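Local coordinates for protein FKBP-type peptidyl-prolyl cis-trans isomerase FkpA (Escherichia coli, PDB 1Q6H) that speeds protein folding in the periplasm by catalysing the cis-trans isomerization of peptidyl-proline bonds, and also acts as a folding chaperone, at residues V58-A61 / S66-S69; K154-S159 / P206-N211. All coordinates share one frame; numbering follows the deposited sequence.

Overall arrangement
From the N terminus, the chain runs through helix 19-43 and helix 51-62 before contact 1, where residues 58-61 meet 66-69 and close a short loop just ahead of helix 70-112. That long helix carries the chain from the N-terminal domain, which pairs with the second subunit, to the FKBP-type isomerase domain. There contact 2 closes a much wider loop, bringing strand 155-158 against the 206-211 loop that lies between strands 189-194 and 214-223. The two contacts follow in series, neither nested nor crossed, with centres about 44 Å apart. Contact 1 joins the end of helix 51-62 to the loop that leads into helix 70-112, whereas contact 2 links a strand of the curled sheet to a distant loop.

Contact 1: residues V58-A61 / S66-S69; sequences VQDA and SKLS
Asp60 and Lys67 meet because each starts with its CG anti to its own carbonyl carbon, and because the long lysine chain, extended as far as CE, bends at chi4 (56°) to bring its ammonium group back to the aspartate. Lys67 NZ lies 3.3 Å from Asp60 OD2, a long salt bridge that reaches the oxygen from above the carboxylate plane, 46° out of it. A water closes the triangle: it donates to Asp60 OD2 at 2.6 Å and accepts from Lys67 NZ at 2.8 Å. The same OD2 is hydrogen-bonded to Tyr25 OH of the second subunit, its strongest partner, so one carboxylate oxygen ties together the helix, the loop and the neighbouring chain. An asparagine here would probably leave Lys67 without its opposite charge and weaken the hold on that tyrosine. Nearer the backbone the contact is plain van der Waals packing. Asp60 O and Ser66 N approach to 3.5 Å but do not line up for a bond. Asp60 CB rests 3.9 Å from Ser66 CA, and Ala61 CB lies 4.3 Å from Ser66 CB, a methyl small enough to let the loop pass close by. Ser66 turns its hydroxyl into its own loop, where OG donates to Leu68 O at 2.6 Å and braces the bend. The residues join the last turn of helix 51-62 to the loop leading into helix 70-112, which Ser69 N-caps. Helix 19-43 of the second subunit lies against the contact, its Ala29 on Ala61 and its Tyr25 on Ser66 and Leu68, which places this part of the N-terminal domain at the subunit interface.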
# COMPACT_ATOMS: atom_id res chain seq x y z
N VAL A 58 3.13 7.32 20.31
CA VAL A 58 1.87 7.89 19.83
C VAL A 58 1.58 9.19 20.56
O VAL A 58 1.31 10.23 19.93
CB VAL A 58 0.68 6.94 20.04
CG1 VAL A 58 -0.61 7.61 19.55
CG2 VAL A 58 0.92 5.60 19.35
N GLN A 59 1.64 9.13 21.88
CA GLN A 59 1.31 10.30 22.70
C GLN A 59 2.25 11.49 22.40
O GLN A 59 1.79 12.63 22.17
CB GLN A 59 1.37 9.91 24.19
CG GLN A 59 0.28 8.88 24.62
CD GLN A 59 0.55 8.20 25.96
OE1 GLN A 59 -0.38 7.67 26.58
NE2 GLN A 59 1.80 8.21 26.40
N ASP A 60 3.55 11.22 22.44
CA ASP A 60 4.55 12.28 22.24
C ASP A 60 4.37 12.94 20.84
O ASP A 60 4.31 14.16 20.71
CB ASP A 60 5.97 11.73 22.40
CG ASP A 60 6.31 11.30 23.81
OD1 ASP A 60 5.55 11.62 24.74
OD2 ASP A 60 7.34 10.63 24.09
N ALA A 61 4.25 12.13 19.80
CA ALA A 61 4.05 12.69 18.46
C ALA A 61 2.72 13.46 18.34
O ALA A 61 2.64 14.54 17.72
CB ALA A 61 4.14 11.61 17.43
N SER A 66 7.67 14.47 19.86
CA SER A 66 8.35 13.21 19.62
C SER A 66 9.85 13.28 19.92
O SER A 66 10.53 14.24 19.52
CB SER A 66 8.20 12.82 18.17
OG SER A 66 9.01 11.68 17.92
N LYS A 67 10.36 12.26 20.61
CA LYS A 67 11.78 12.17 20.93
C LYS A 67 12.58 11.84 19.68
O LYS A 67 13.79 11.91 19.67
CB LYS A 67 12.03 11.11 22.01
CG LYS A 67 11.52 11.51 23.38
CD LYS A 67 11.52 10.34 24.37
CE LYS A 67 11.21 10.82 25.79
NZ LYS A 67 9.91 11.56 25.86
N LEU A 68 11.87 11.52 18.61
CA LEU A 68 12.51 11.28 17.35
C LEU A 68 12.02 12.28 16.31
O LEU A 68 10.81 12.44 16.14
CB LEU A 68 12.17 9.85 16.89
CG LEU A 68 12.72 8.73 17.76
CD1 LEU A 68 12.30 7.36 17.17
CD2 LEU A 68 14.22 8.81 17.89
N SER A 69 12.94 12.92 15.60
CA SER A 69 12.56 13.83 14.52
C SER A 69 11.93 12.99 13.41
O SER A 69 12.02 11.77 13.43
CB SER A 69 13.81 14.50 13.97
OG SER A 69 14.65 13.50 13.45
O HOH W 1 8.25 9.36 26.15

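Contact 2: residues K154-S159 / P206-N211; sequences KEFDNS and PGIPPN
Phe156 and Ile208 form the close part of this contact, with the methyl CD1 of Ile208 set over one face of the phenylalanine ring. The CH-pi geometry is good: Ile208 CD1 is 4.1 Å from the centroid of the Phe156 ring, 23° off the normal, and displaced toward the rim, so that it lies 3.9 Å from CE1 of Phe156. An aromatic ring and a beta-branched aliphatic side chain whose CD1 methyl can reach it suit a site bordered by Leu214, which touches both, and by Phe216, whose ring meets that of Phe156 at about 90°. Phe156 belongs to strand 155-158 of the curled antiparallel FKBP sheet, where it and Asp157 sit opposite the single residue Gly148, a classic beta bulge; Phe156 and Phe216 probably line the proline-binding pocket, as in relatives of this family. Toward the solvent the contact thins out. Gly207, an exposed residue, offers little more than its carbonyl O, 4.0 Å from Phe156 CB; phi is positive here, and a CB would collide with the carbonyl O of Pro206, so glycine suits the turn. Farther along the loop, the rigid rings of Pro209 and Pro210 pack on Asn99 and Ala96 of helix 70-112.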
# COMPACT_ATOMS: atom_id res chain seq x y z
N LYS A 154 -3.99 -31.65 9.30
CA LYS A 154 -4.61 -30.46 8.75
C LYS A 154 -4.97 -30.69 7.29
O LYS A 154 -4.11 -30.89 6.46
CB LYS A 154 -3.65 -29.27 8.86
CG LYS A 154 -4.31 -27.93 9.03
CD LYS A 154 -5.11 -27.51 7.84
CE LYS A 154 -5.43 -26.02 7.96
NZ LYS A 154 -6.53 -25.61 7.03
N GLU A 155 -6.25 -30.62 6.98
CA GLU A 155 -6.72 -30.79 5.62
C GLU A 155 -6.42 -29.54 4.80
O GLU A 155 -6.83 -28.45 5.17
CB GLU A 155 -8.22 -31.07 5.69
CG GLU A 155 -8.90 -31.38 4.38
CD GLU A 155 -10.34 -31.78 4.59
OE1 GLU A 155 -10.59 -32.92 5.04
OE2 GLU A 155 -11.21 -30.95 4.34
N PHE A 156 -5.69 -29.67 3.70
CA PHE A 156 -5.39 -28.51 2.88
C PHE A 156 -6.16 -28.49 1.55
O PHE A 156 -6.29 -27.44 0.92
CB PHE A 156 -3.90 -28.35 2.66
CG PHE A 156 -3.25 -29.50 1.91
CD1 PHE A 156 -3.29 -29.55 0.53
CD2 PHE A 156 -2.60 -30.50 2.58
CE1 PHE A 156 -2.70 -30.58 -0.15
CE2 PHE A 156 -2.01 -31.54 1.90
CZ PHE A 156 -2.05 -31.58 0.54
N ASP A 157 -6.70 -29.64 1.14
CA ASP A 157 -7.47 -29.71 -0.10
C ASP A 157 -8.36 -30.95 -0.03
O ASP A 157 -7.94 -31.98 0.50
CB ASP A 157 -6.53 -29.74 -1.30
CG ASP A 157 -7.23 -29.57 -2.65
OD1 ASP A 157 -8.44 -29.28 -2.73
OD2 ASP A 157 -6.47 -29.77 -3.73
N ASN A 158 -9.58 -30.85 -0.55
CA ASN A 158 -10.58 -31.94 -0.45
C ASN A 158 -11.59 -31.80 -1.58
O ASN A 158 -12.54 -31.03 -1.48
CB ASN A 158 -11.28 -31.86 0.91
CG ASN A 158 -12.27 -33.00 1.15
OD1 ASN A 158 -12.78 -33.63 0.22
ND2 ASN A 158 -12.59 -33.23 2.44
N SER A 159 -11.38 -32.56 -2.65
CA SER A 159 -12.24 -32.44 -3.83
C SER A 159 -13.72 -32.71 -3.58
O SER A 159 -14.59 -32.11 -4.24
CB SER A 159 -11.74 -33.41 -4.91
OG SER A 159 -11.97 -34.76 -4.52
N PRO A 206 0.71 -21.34 -0.76
CA PRO A 206 -0.31 -21.01 0.25
C PRO A 206 -1.05 -22.25 0.79
O PRO A 206 -1.53 -23.08 0.03
CB PRO A 206 -1.23 -20.04 -0.50
CG PRO A 206 -0.28 -19.32 -1.43
CD PRO A 206 0.62 -20.46 -1.93
N GLY A 207 -1.10 -22.38 2.12
CA GLY A 207 -1.72 -23.54 2.75
C GLY A 207 -0.78 -24.73 2.94
O GLY A 207 -1.08 -25.68 3.67
N ILE A 208 0.38 -24.68 2.30
CA ILE A 208 1.38 -25.73 2.45
C ILE A 208 2.73 -25.16 2.87
O ILE A 208 3.42 -24.52 2.08
CB ILE A 208 1.51 -26.51 1.19
CG1 ILE A 208 0.14 -27.10 0.85
CG2 ILE A 208 2.58 -27.62 1.37
CD1 ILE A 208 0.11 -27.93 -0.40
N PRO A 209 3.09 -25.37 4.12
CA PRO A 209 4.36 -24.85 4.63
C PRO A 209 5.60 -25.49 3.98
O PRO A 209 5.58 -26.56 3.37
CB PRO A 209 4.30 -25.13 6.14
CG PRO A 209 2.83 -25.48 6.43
CD PRO A 209 2.27 -26.02 5.17
N PRO A 210 6.71 -24.77 4.09
CA PRO A 210 7.99 -25.21 3.55
C PRO A 210 8.33 -26.63 3.91
O PRO A 210 8.18 -27.03 5.07
CB PRO A 210 8.99 -24.26 4.22
CG PRO A 210 8.22 -23.06 4.48
CD PRO A 210 6.81 -23.47 4.75
N ASN A 211 8.83 -27.38 2.93
CA ASN A 211 9.23 -28.75 3.14
C ASN A 211 8.16 -29.66 3.79
O ASN A 211 8.46 -30.47 4.64
CB ASN A 211 10.54 -28.80 3.91
CG ASN A 211 11.72 -28.43 3.03
OD1 ASN A 211 11.65 -28.53 1.81
ND2 ASN A 211 12.81 -27.98 3.65